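Local coordinates for beta-galactosidase (Streptococcus pneumoniae, PDB 4CUA), which hydrolyses terminal beta-galactosides as a whole enzyme and, through the carbohydrate-binding module described here, probably attaches to galactose-containing glycans, at residues G5-D10 with E175-A180; R74-L79 with Y156-R161; S32-K37 with N47-W52; T132-P137 with N146-D151. All coordinates share one frame; numbering follows the deposited sequence. Where two conformers were deposited one is given.

Contact 1: residues G5-D10 with E175-A180; sequences GANISD and EVQIFA. With CA (calcium ion), chain C.
The N-terminal end of the module lies against the segment that follows strand 172-177, and a single backbone bridge pairs Asn7 with Phe179. Ala180 N gives the shorter bond, 2.7 Å to Ala6 O, and Ile8 N reaches Ile178 O at 2.9 Å. One step on, a side chain replaces the backbone acceptor: Ile178 N donates to Ser9 OG at 3.0 Å, the hydroxyl lying between its own backbone N and carbonyl carbon (chi1 55°). Water 1 continues the line, accepting from Ser9 OG and donating to Val176 O and Asp10 OD1. Asn7 turns the chain here. Its OD1 accepts from Ser9 N at 3.0 Å and Asp10 N at 2.8 Å, which arrive from opposite faces of the amide plane, while CB and ND2 rest against Phe179 CE1. Ile8 crosses Ile178 at about a right angle, CD1 lying 3.9 Å from Ile178 CG2, and its CG2 meets Ala180 CB. Asp10 OD1 and Glu175 OE2 are like charges 4.0 Å apart; water 2 donates to both and accepts from Gln177 NE2, which would soften their repulsion. Glu175 OE2 also takes a bond from Lys37 N, while OE1 binds calcium. The two ends of the chain thus lie side by side in this galactose-binding-domain beta-sandwich, joined by a single bridge that the N-terminal segment leaves through an Asx turn at Asn7.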
# COMPACT_ATOMS: atom_id res chain seq x y z
N GLY A 5 -5.11 -17.15 6.64
CA GLY A 5 -6.36 -17.10 5.93
C GLY A 5 -6.26 -16.55 4.49
O GLY A 5 -5.19 -16.50 3.89
N ALA A 6 -7.40 -16.21 3.96
CA ALA A 6 -7.57 -15.83 2.57
C ALA A 6 -6.81 -14.50 2.34
O ALA A 6 -6.68 -13.67 3.23
CB ALA A 6 -9.01 -15.57 2.25
N ASN A 7 -6.30 -14.39 1.15
CA ASN A 7 -5.58 -13.15 0.77
C ASN A 7 -6.64 -12.16 0.30
O ASN A 7 -7.24 -12.34 -0.72
CB ASN A 7 -4.54 -13.49 -0.32
CG ASN A 7 -3.80 -12.27 -0.82
OD1 ASN A 7 -4.42 -11.25 -1.12
ND2 ASN A 7 -2.52 -12.39 -1.00
N ILE A 8 -6.78 -11.05 1.04
CA ILE A 8 -7.79 -10.07 0.79
C ILE A 8 -7.22 -8.78 0.17
O ILE A 8 -7.95 -7.84 -0.01
CB ILE A 8 -8.54 -9.75 2.10
CG1 ILE A 8 -7.60 -9.34 3.19
CG2 ILE A 8 -9.39 -10.97 2.53
CD1 ILE A 8 -8.25 -8.77 4.48
N SER A 9 -5.98 -8.82 -0.31
CA SER A 9 -5.45 -7.71 -1.09
C SER A 9 -5.24 -7.99 -2.56
O SER A 9 -5.28 -7.06 -3.36
CB SER A 9 -4.11 -7.31 -0.51
OG SER A 9 -3.17 -8.33 -0.41
N ASP A 10 -5.03 -9.25 -2.95
CA ASP A 10 -4.83 -9.52 -4.35
C ASP A 10 -5.90 -9.07 -5.27
O ASP A 10 -7.12 -9.24 -4.97
CB ASP A 10 -4.67 -11.01 -4.67
CG ASP A 10 -3.42 -11.65 -4.13
OD1 ASP A 10 -2.43 -11.02 -3.74
OD2 ASP A 10 -3.39 -12.93 -4.07
N GLU A 175 5.26 -5.88 -4.00
CA GLU A 175 3.97 -6.52 -3.65
C GLU A 175 3.68 -6.24 -2.21
O GLU A 175 4.59 -6.22 -1.39
CB GLU A 175 4.07 -8.04 -3.92
CG GLU A 175 2.74 -8.78 -3.98
CD GLU A 175 1.89 -8.55 -5.18
OE1 GLU A 175 2.25 -7.78 -6.09
OE2 GLU A 175 0.76 -9.16 -5.26
N VAL A 176 2.37 -6.11 -1.93
CA VAL A 176 1.88 -6.17 -0.57
C VAL A 176 0.95 -7.36 -0.48
O VAL A 176 0.42 -7.80 -1.50
CB VAL A 176 1.12 -4.92 -0.14
CG1 VAL A 176 2.01 -3.68 -0.34
CG2 VAL A 176 -0.21 -4.76 -0.86
N GLN A 177 0.79 -7.90 0.73
CA GLN A 177 -0.20 -8.96 0.97
C GLN A 177 -0.88 -8.71 2.33
O GLN A 177 -0.21 -8.40 3.32
CB GLN A 177 0.45 -10.34 0.95
CG GLN A 177 1.10 -10.60 -0.40
CD GLN A 177 1.73 -12.01 -0.48
OE1 GLN A 177 2.25 -12.55 0.49
NE2 GLN A 177 1.67 -12.57 -1.63
N ILE A 178 -2.20 -8.86 2.33
CA ILE A 178 -3.00 -8.73 3.53
C ILE A 178 -3.88 -9.99 3.60
O ILE A 178 -4.47 -10.37 2.58
CB ILE A 178 -3.89 -7.48 3.49
CG1 ILE A 178 -3.02 -6.23 3.35
CG2 ILE A 178 -4.66 -7.31 4.81
CD1 ILE A 178 -3.86 -5.00 3.07
N PHE A 179 -3.93 -10.60 4.80
CA PHE A 179 -4.72 -11.85 4.98
C PHE A 179 -5.87 -11.71 5.97
O PHE A 179 -5.75 -11.03 6.99
CB PHE A 179 -3.79 -12.97 5.40
CG PHE A 179 -2.66 -13.20 4.45
CD1 PHE A 179 -2.84 -13.97 3.33
CD2 PHE A 179 -1.44 -12.56 4.62
CE1 PHE A 179 -1.81 -14.15 2.44
CE2 PHE A 179 -0.40 -12.75 3.72
CZ PHE A 179 -0.60 -13.55 2.61
N ALA A 180 -6.94 -12.38 5.64
CA ALA A 180 -8.05 -12.60 6.58
C ALA A 180 -7.62 -13.57 7.66
O ALA A 180 -6.72 -14.38 7.46
CB ALA A 180 -9.21 -13.21 5.83
CA CA C . 3.63 -7.09 -7.79
O HOH W 1 -1.99 -8.53 -2.78
O HOH W 2 0.21 -11.40 -3.93

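Contact 2: residues R74-L79 with Y156-R161; sequences RSVDNL and YAIRIR. With EDO (1,2-ethanediol), chain I; EDO (1,2-ethanediol), chain E.
Apolar contact between Val76 and Leu79 of strand 70-83 and Ile158 and Ile160 of strand 157-163 makes up this interface, and no hydrogen bond crosses it. The short strand axes come within 9.1 Å, 28° from parallel, too wide for backbone pairing, so that side chains make nearly all of the contact. Leu79 forks at CG, which stands anti to the backbone N (chi1 176°): CD2 reaches Ile160 CB at 4.1 Å, and CD1 turns to Ile158. In the conformer described, one of two modelled for Ile158, its CD1 lies 4.0 Å from Leu79 CD1 and 4.2 Å from Val76 CG1. Leu79 and Ile158 slide past each other in opposite directions, whereas Val76 comes in at a slant. Ile178, Phe65 and Ile97 add to this apolar layer from neighbouring parts of the chain.

Polar groups keep to the outward sides of the strands. Asn78 ND2 donates almost straight to Asp77 OD1 at 2.9 Å, and also to Phe179 O. Arg159 leaves its strand on the side away from strand 70-83; its guanidinium pairs with Glu98 and makes a cation-pi contact with Trp128, and NH1 donates to an ethanediol O2 at 2.7 Å. Arg74 NH1 and Ser75 N hold the two oxygens of another ethanediol, with O2 in the guanidinium plane. Aliphatic side chains meeting between facing strands form the hydrophobic core of a beta-sandwich, here the galactose-binding domain fold.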
# COMPACT_ATOMS: atom_id res chain seq x y z
N ARG A 74 -13.29 -5.05 5.86
CA ARG A 74 -12.65 -6.28 6.32
C ARG A 74 -12.04 -6.10 7.67
O ARG A 74 -11.63 -4.99 8.05
CB ARG A 74 -11.51 -6.67 5.35
CG ARG A 74 -11.95 -6.93 3.94
CD ARG A 74 -11.94 -8.39 3.59
NE ARG A 74 -12.35 -8.66 2.25
CZ ARG A 74 -12.99 -9.82 1.98
NH1 ARG A 74 -13.22 -10.64 3.01
NH2 ARG A 74 -13.40 -10.10 0.79
N SER A 75 -11.91 -7.21 8.39
CA SER A 75 -11.20 -7.26 9.66
C SER A 75 -9.71 -7.55 9.44
O SER A 75 -9.31 -8.62 9.00
CB SER A 75 -11.78 -8.37 10.55
OG SER A 75 -11.00 -8.43 11.73
N VAL A 76 -8.87 -6.55 9.71
CA VAL A 76 -7.47 -6.57 9.35
C VAL A 76 -6.56 -6.46 10.54
O VAL A 76 -6.64 -5.52 11.36
CB VAL A 76 -7.13 -5.40 8.36
CG1 VAL A 76 -5.66 -5.46 7.99
CG2 VAL A 76 -8.07 -5.41 7.18
N ASP A 77 -5.59 -7.35 10.63
CA ASP A 77 -4.61 -7.32 11.67
C ASP A 77 -3.14 -7.52 11.25
O ASP A 77 -2.25 -7.73 12.03
CB ASP A 77 -5.01 -8.31 12.83
CG ASP A 77 -4.74 -9.76 12.49
OD1 ASP A 77 -4.34 -10.07 11.34
OD2 ASP A 77 -4.97 -10.63 13.39
N ASN A 78 -2.89 -7.38 9.94
CA ASN A 78 -1.62 -7.70 9.37
C ASN A 78 -1.47 -6.95 8.03
O ASN A 78 -2.43 -6.57 7.41
CB ASN A 78 -1.49 -9.24 9.10
CG ASN A 78 -2.45 -9.74 8.11
OD1 ASN A 78 -2.14 -9.82 6.89
ND2 ASN A 78 -3.66 -10.05 8.53
N LEU A 79 -0.20 -6.84 7.66
CA LEU A 79 0.24 -6.33 6.37
C LEU A 79 1.59 -6.85 6.11
O LEU A 79 2.43 -6.86 6.97
CB LEU A 79 0.31 -4.82 6.45
CG LEU A 79 0.85 -4.08 5.20
CD1 LEU A 79 -0.00 -4.27 3.95
CD2 LEU A 79 1.14 -2.59 5.51
N TYR A 156 -12.54 -0.21 5.64
CA TYR A 156 -12.55 -0.28 4.17
C TYR A 156 -11.14 -0.26 3.57
O TYR A 156 -11.00 -0.69 2.41
CB TYR A 156 -13.33 0.89 3.58
CG TYR A 156 -14.80 0.79 3.79
CD1 TYR A 156 -15.54 -0.14 3.09
CD2 TYR A 156 -15.49 1.72 4.57
CE1 TYR A 156 -16.92 -0.22 3.22
CE2 TYR A 156 -16.87 1.63 4.68
CZ TYR A 156 -17.56 0.65 4.03
OH TYR A 156 -18.96 0.62 4.15
N ALA A 157 -10.14 0.21 4.30
CA ALA A 157 -8.80 0.40 3.70
C ALA A 157 -7.73 0.51 4.72
O ALA A 157 -7.94 1.08 5.80
CB ALA A 157 -8.80 1.64 2.83
N ILE A 158 -6.56 -0.01 4.42
CA ILE A 158 -5.39 0.33 5.15
C ILE A 158 -4.39 0.87 4.17
O ILE A 158 -4.49 0.57 2.98
CB ILE A 158 -4.83 -0.79 6.05
CG1 ILE A 158 -4.26 -1.92 5.17
CG2 ILE A 158 -5.92 -1.23 7.02
CD1 ILE A 158 -3.24 -2.79 5.87
N ARG A 159 -3.47 1.65 4.69
CA ARG A 159 -2.34 2.15 3.92
C ARG A 159 -1.09 2.25 4.76
O ARG A 159 -1.13 2.30 6.01
CB ARG A 159 -2.62 3.49 3.27
CG ARG A 159 -2.62 4.69 4.22
CD ARG A 159 -3.11 5.93 3.49
NE ARG A 159 -2.98 7.07 4.40
CZ ARG A 159 -3.36 8.30 4.04
NH1 ARG A 159 -3.82 8.54 2.82
NH2 ARG A 159 -3.22 9.27 4.92
N ILE A 160 0.04 2.23 4.08
CA ILE A 160 1.32 2.47 4.65
C ILE A 160 1.86 3.77 4.03
O ILE A 160 2.01 3.89 2.86
CB ILE A 160 2.27 1.23 4.60
CG1 ILE A 160 3.55 1.51 5.30
CG2 ILE A 160 2.49 0.76 3.15
CD1 ILE A 160 4.51 0.34 5.44
N ARG A 161 2.14 4.74 4.91
CA ARG A 161 2.55 6.10 4.52
C ARG A 161 4.00 6.26 4.90
O ARG A 161 4.42 6.06 6.08
CB ARG A 161 1.64 7.08 5.24
CG ARG A 161 1.97 8.55 4.91
CD ARG A 161 0.86 9.45 5.34
NE ARG A 161 0.44 9.27 6.72
CZ ARG A 161 1.06 9.74 7.79
NH1 ARG A 161 2.15 10.49 7.69
NH2 ARG A 161 0.55 9.48 8.98
C1 EDO I . -13.58 -10.13 7.61
O1 EDO I . -14.11 -8.82 7.68
C2 EDO I . -13.63 -10.69 6.24
O2 EDO I . -12.28 -10.91 5.85
C1 EDO E . -3.87 9.50 -0.16
O1 EDO E . -3.83 10.20 -1.32
C2 EDO E . -3.94 7.97 -0.59
O2 EDO E . -3.46 7.25 0.42

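Contact 3: residues S32-K37 with N47-W52; sequences SNVNDK and NRWTNW. With CA (calcium ion), chain C; EDO (1,2-ethanediol), chain D; EDO (1,2-ethanediol), chain F.
Asp36 and Asn47 meet tip to tip beside the calcium ion of this galactose-binding beta-sandwich domain. In the first shell, Asn33 O and Asn47 OD1 each bind the metal at 2.3 Å, and Asp36 OD1 does so at 2.4 Å. Leu38, Thr174 and Glu175 complete the site. Asp36 and Asn47 each use one oxygen on the metal and the other polar atom on each other: Asn47 ND2 donates to the syn lone pair of Asp36 OD2 at 2.8 Å, the hydrogen bond being nearly straight (170°). Metal and hydrogen bond together restrain the rotation of carboxylate and amide, which lie 26° from coplanar.

Further out, the side chain of Asn33, whose O binds the metal, ties to the backbone just before strand 49-50. Its ND2 donates to Arg48 O at 2.9 Å, approaching from above the carbonyl plane, and also to O1 of an ethanediol whose O2 accepts from Arg48 N. Beyond these polar groups, Val34 and Trp49 lie side by side, pointing the same way, and both touch Val61 of strand 58-67. There Val34 CG1 packs against Trp49 CB at a close 3.4 Å.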
# COMPACT_ATOMS: atom_id res chain seq x y z
N SER A 32 -1.02 -0.40 -9.03
CA SER A 32 -1.65 -1.70 -9.36
C SER A 32 -0.61 -2.82 -9.38
O SER A 32 -0.92 -3.99 -9.15
CB SER A 32 -2.37 -1.60 -10.73
OG SER A 32 -1.48 -1.13 -11.72
N ASN A 33 0.67 -2.49 -9.57
CA ASN A 33 1.72 -3.48 -9.40
C ASN A 33 1.86 -4.11 -8.08
O ASN A 33 2.53 -5.11 -7.95
CB ASN A 33 3.07 -2.90 -9.79
CG ASN A 33 3.21 -2.67 -11.30
OD1 ASN A 33 2.54 -3.31 -12.12
ND2 ASN A 33 4.14 -1.83 -11.66
N VAL A 34 1.31 -3.51 -7.01
CA VAL A 34 1.57 -4.06 -5.69
C VAL A 34 0.61 -5.20 -5.26
O VAL A 34 0.79 -5.76 -4.20
CB VAL A 34 1.64 -3.03 -4.55
CG1 VAL A 34 2.59 -1.87 -4.91
CG2 VAL A 34 0.25 -2.49 -4.14
N ASN A 35 -0.44 -5.44 -6.06
CA ASN A 35 -1.34 -6.54 -5.69
C ASN A 35 -1.69 -7.33 -6.90
O ASN A 35 -2.82 -7.90 -7.01
CB ASN A 35 -2.61 -6.01 -4.98
CG ASN A 35 -3.50 -5.20 -5.87
OD1 ASN A 35 -3.12 -4.62 -6.86
ND2 ASN A 35 -4.80 -5.12 -5.43
N ASP A 36 -0.69 -7.52 -7.79
CA ASP A 36 -0.86 -8.24 -9.05
C ASP A 36 -0.37 -9.70 -8.99
O ASP A 36 -0.41 -10.40 -10.03
CB ASP A 36 -0.26 -7.51 -10.21
CG ASP A 36 1.24 -7.39 -10.13
OD1 ASP A 36 1.85 -7.84 -9.19
OD2 ASP A 36 1.77 -6.75 -11.05
N LYS A 37 0.07 -10.13 -7.83
CA LYS A 37 0.56 -11.49 -7.54
C LYS A 37 1.88 -11.75 -8.21
O LYS A 37 2.36 -12.90 -8.19
CB LYS A 37 -0.48 -12.59 -7.90
CG LYS A 37 -1.74 -12.47 -7.00
CD LYS A 37 -2.89 -13.21 -7.61
CE LYS A 37 -3.56 -12.35 -8.69
NZ LYS A 37 -4.74 -12.93 -9.39
N ASN A 47 8.75 -5.03 -11.67
CA ASN A 47 7.35 -5.07 -11.21
C ASN A 47 7.28 -4.43 -9.82
O ASN A 47 7.73 -5.00 -8.84
CB ASN A 47 6.86 -6.52 -11.11
CG ASN A 47 5.40 -6.56 -10.68
OD1 ASN A 47 5.10 -6.65 -9.47
ND2 ASN A 47 4.52 -6.46 -11.62
N ARG A 48 6.85 -3.19 -9.78
CA ARG A 48 6.89 -2.43 -8.54
C ARG A 48 6.08 -1.17 -8.64
O ARG A 48 5.93 -0.62 -9.74
CB ARG A 48 8.32 -2.15 -8.15
CG ARG A 48 9.15 -1.51 -9.26
CD ARG A 48 10.55 -1.24 -8.78
NE ARG A 48 11.43 -0.70 -9.81
CZ ARG A 48 12.17 -1.43 -10.63
NH1 ARG A 48 12.13 -2.74 -10.66
NH2 ARG A 48 12.95 -0.79 -11.53
N TRP A 49 5.55 -0.71 -7.49
CA TRP A 49 5.21 0.68 -7.33
C TRP A 49 6.44 1.39 -6.83
O TRP A 49 7.20 0.86 -6.01
CB TRP A 49 4.11 0.85 -6.28
CG TRP A 49 3.96 2.29 -5.86
CD1 TRP A 49 3.19 3.20 -6.43
CD2 TRP A 49 4.63 2.93 -4.75
NE1 TRP A 49 3.30 4.40 -5.78
CE2 TRP A 49 4.20 4.27 -4.77
CE3 TRP A 49 5.54 2.52 -3.81
CZ2 TRP A 49 4.64 5.20 -3.81
CZ3 TRP A 49 5.97 3.45 -2.85
CH2 TRP A 49 5.51 4.77 -2.88
N THR A 50 6.68 2.60 -7.33
CA THR A 50 7.65 3.50 -6.69
C THR A 50 7.12 4.89 -6.82
O THR A 50 6.23 5.15 -7.62
CB THR A 50 9.04 3.45 -7.35
OG1 THR A 50 9.06 4.29 -8.50
CG2 THR A 50 9.54 2.08 -7.73
N ASN A 51 7.73 5.78 -6.04
CA ASN A 51 7.56 7.24 -6.24
C ASN A 51 8.93 7.81 -6.65
O ASN A 51 9.23 8.96 -6.28
CB ASN A 51 6.93 7.92 -5.08
CG ASN A 51 7.74 7.84 -3.81
OD1 ASN A 51 8.66 7.03 -3.71
ND2 ASN A 51 7.35 8.64 -2.79
N TRP A 52 9.68 7.07 -7.42
CA TRP A 52 11.00 7.49 -7.89
C TRP A 52 10.88 8.81 -8.64
O TRP A 52 10.10 8.96 -9.53
CB TRP A 52 11.61 6.40 -8.77
CG TRP A 52 12.93 6.77 -9.35
CD1 TRP A 52 14.15 6.68 -8.73
CD2 TRP A 52 13.17 7.24 -10.67
NE1 TRP A 52 15.13 7.12 -9.61
CE2 TRP A 52 14.56 7.43 -10.80
CE3 TRP A 52 12.37 7.55 -11.75
CZ2 TRP A 52 15.16 7.95 -11.97
CZ3 TRP A 52 12.97 8.06 -12.94
CH2 TRP A 52 14.34 8.25 -13.01
CA CA C . 3.63 -7.09 -7.79
C1 EDO D . 13.40 2.57 -9.91
O1 EDO D . 14.20 1.76 -10.76
C2 EDO D . 12.14 3.08 -10.58
O2 EDO D . 11.30 1.92 -10.89
C1 EDO F . 6.29 -2.03 -14.51
O1 EDO F . 5.19 -1.18 -14.32
C2 EDO F . 7.50 -1.50 -13.77
O2 EDO F . 7.33 -1.59 -12.33

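Contact 4: residues T132-P137 with N146-D151; sequences TNLKAP and NHFSFD
Ala136 CB lies at the edge of the Phe148 ring, near its plane and 3.6 Å from CD1, and Leu134 CD1 lies at the edge of the Phe150 ring near CD2. Pro137 CD approaches Phe148 CE1 obliquely at 3.7 Å. Leu134 CD1 also touches Phe148 CB, bridging the two phenylalanines. Tyr95 meets the Phe148 ring with the planes at about 60°, which carries the packing on to strand 94-100.

Alongside the rings the backbones pair antiparallel. Lys135 and Ser149 form one hydrogen-bonded pair, Lys135 N to Ser149 O at 2.7 Å and Ser149 N to Lys135 O at 3.0 Å. Beyond it, Asp151 N donates to Thr132 O along a nearly straight line (176°). Two side-chain donors grip Asp151 OD2: Asn133 ND2 uses the syn lone pair at 2.8 Å, and Thr132 OG1 comes to the anti side at 2.6 Å, a little out of the carboxylate plane. Two donors on OD2 would be expected to stabilise the charged carboxylate. Water 3 links Thr132 N to Asp151 O, and water 5 joins Lys135 NZ to Ser149 OG. Segment 132-137 is thus an extended loop, its Leu134, Ala136 and Pro137 packed on the phenylalanines, that makes one antiparallel bridge to strand 145-155 of the galactose-binding beta-sandwich.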
# COMPACT_ATOMS: atom_id res chain seq x y z
N THR A 132 -2.68 0.23 16.14
CA THR A 132 -2.16 0.15 17.51
C THR A 132 -1.44 -1.16 17.79
O THR A 132 -1.75 -2.16 17.19
CB THR A 132 -3.32 0.34 18.52
OG1 THR A 132 -4.38 -0.57 18.29
CG2 THR A 132 -3.88 1.71 18.38
N ASN A 133 -0.50 -1.11 18.70
CA ASN A 133 0.31 -2.24 19.08
C ASN A 133 0.94 -2.95 17.89
O ASN A 133 0.90 -4.17 17.70
CB ASN A 133 -0.52 -3.20 19.93
CG ASN A 133 -0.85 -2.61 21.31
OD1 ASN A 133 0.06 -2.32 22.07
ND2 ASN A 133 -2.08 -2.35 21.53
N LEU A 134 1.52 -2.10 17.08
CA LEU A 134 2.28 -2.56 15.94
C LEU A 134 3.44 -3.43 16.34
O LEU A 134 4.26 -3.08 17.20
CB LEU A 134 2.82 -1.37 15.15
CG LEU A 134 3.58 -1.76 13.85
CD1 LEU A 134 2.73 -2.43 12.79
CD2 LEU A 134 4.21 -0.45 13.30
N LYS A 135 3.56 -4.55 15.64
CA LYS A 135 4.74 -5.35 15.67
C LYS A 135 5.30 -5.29 14.25
O LYS A 135 4.57 -5.56 13.31
CB LYS A 135 4.45 -6.80 16.05
CG LYS A 135 3.75 -6.98 17.40
CD LYS A 135 3.76 -8.45 17.81
CE LYS A 135 3.24 -8.60 19.25
NZ LYS A 135 1.77 -8.38 19.30
N ALA A 136 6.56 -4.96 14.16
CA ALA A 136 7.21 -4.68 12.86
C ALA A 136 8.61 -5.21 12.94
O ALA A 136 9.19 -5.37 14.02
CB ALA A 136 7.27 -3.19 12.63
N PRO A 137 9.24 -5.41 11.79
CA PRO A 137 10.66 -5.65 11.82
C PRO A 137 11.45 -4.54 12.48
O PRO A 137 11.12 -3.37 12.36
CB PRO A 137 11.05 -5.77 10.31
CG PRO A 137 9.78 -5.85 9.55
CD PRO A 137 8.71 -5.26 10.42
N ASN A 146 8.25 -8.06 4.22
CA ASN A 146 8.41 -7.54 5.60
C ASN A 146 7.05 -7.60 6.25
O ASN A 146 6.09 -7.06 5.75
CB ASN A 146 8.86 -6.06 5.56
CG ASN A 146 10.31 -5.89 5.16
OD1 ASN A 146 11.10 -5.33 5.92
ND2 ASN A 146 10.72 -6.37 3.96
N HIS A 147 6.95 -8.29 7.39
CA HIS A 147 5.66 -8.57 7.99
C HIS A 147 5.35 -7.67 9.18
O HIS A 147 6.21 -7.48 10.02
CB HIS A 147 5.66 -10.04 8.47
CG HIS A 147 5.92 -11.00 7.39
ND1 HIS A 147 5.02 -11.23 6.40
CD2 HIS A 147 7.00 -11.73 7.10
CE1 HIS A 147 5.52 -12.11 5.54
NE2 HIS A 147 6.70 -12.45 5.96
N PHE A 148 4.16 -7.14 9.18
CA PHE A 148 3.59 -6.28 10.21
C PHE A 148 2.31 -6.88 10.76
O PHE A 148 1.55 -7.52 10.05
CB PHE A 148 3.23 -4.89 9.60
CG PHE A 148 4.36 -4.20 8.93
CD1 PHE A 148 5.29 -3.44 9.61
CD2 PHE A 148 4.52 -4.32 7.55
CE1 PHE A 148 6.33 -2.80 8.96
CE2 PHE A 148 5.56 -3.67 6.90
CZ PHE A 148 6.46 -2.90 7.59
N SER A 149 2.12 -6.73 12.08
CA SER A 149 0.88 -7.14 12.71
C SER A 149 0.50 -6.07 13.74
O SER A 149 1.37 -5.33 14.21
CB SER A 149 0.99 -8.54 13.33
OG SER A 149 1.92 -8.59 14.38
N PHE A 150 -0.78 -5.98 13.98
CA PHE A 150 -1.35 -4.92 14.79
C PHE A 150 -2.72 -5.34 15.25
O PHE A 150 -3.32 -6.36 14.86
CB PHE A 150 -1.36 -3.57 14.01
CG PHE A 150 -1.83 -3.69 12.60
CD1 PHE A 150 -3.16 -3.71 12.31
CD2 PHE A 150 -0.89 -3.79 11.55
CE1 PHE A 150 -3.62 -3.86 10.99
CE2 PHE A 150 -1.34 -3.96 10.25
CZ PHE A 150 -2.68 -4.00 9.97
N ASP A 151 -3.27 -4.56 16.20
CA ASP A 151 -4.59 -4.87 16.68
C ASP A 151 -5.62 -4.90 15.55
O ASP A 151 -5.67 -4.02 14.70
CB ASP A 151 -5.03 -3.84 17.72
CG ASP A 151 -4.21 -3.89 19.00
OD1 ASP A 151 -3.67 -4.96 19.42
OD2 ASP A 151 -4.07 -2.79 19.61
O HOH W 3 -4.73 -1.35 14.94
O HOH W 4 -0.84 -6.19 18.14
O HOH W 5 0.05 -8.53 16.73

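How the contacts relate
Contact 2 is the buried core, where apolar side chains meet between strands; the other three are partly buried and combine polar bonds with apolar packing, contact 4, with four exposed residues, being the most surface-placed. Contacts 1 and 3 share the calcium ion: Glu175 comes from contact 1, Asn33, Asp36 and Asn47 from contact 3, and Val176 N bonds Val34 O between them. Contact 4, nested within the loop closed by contact 2, shares its sheet, with Leu79 O and Asp77 O accepting from Phe148 N and Phe150 N. Ile178 of contact 1 packs on Leu79 and Ile158, so it reaches the core as well. Contacts 3 and 4 lie on opposite sides of the chain's centre, about 22 Å apart between centres.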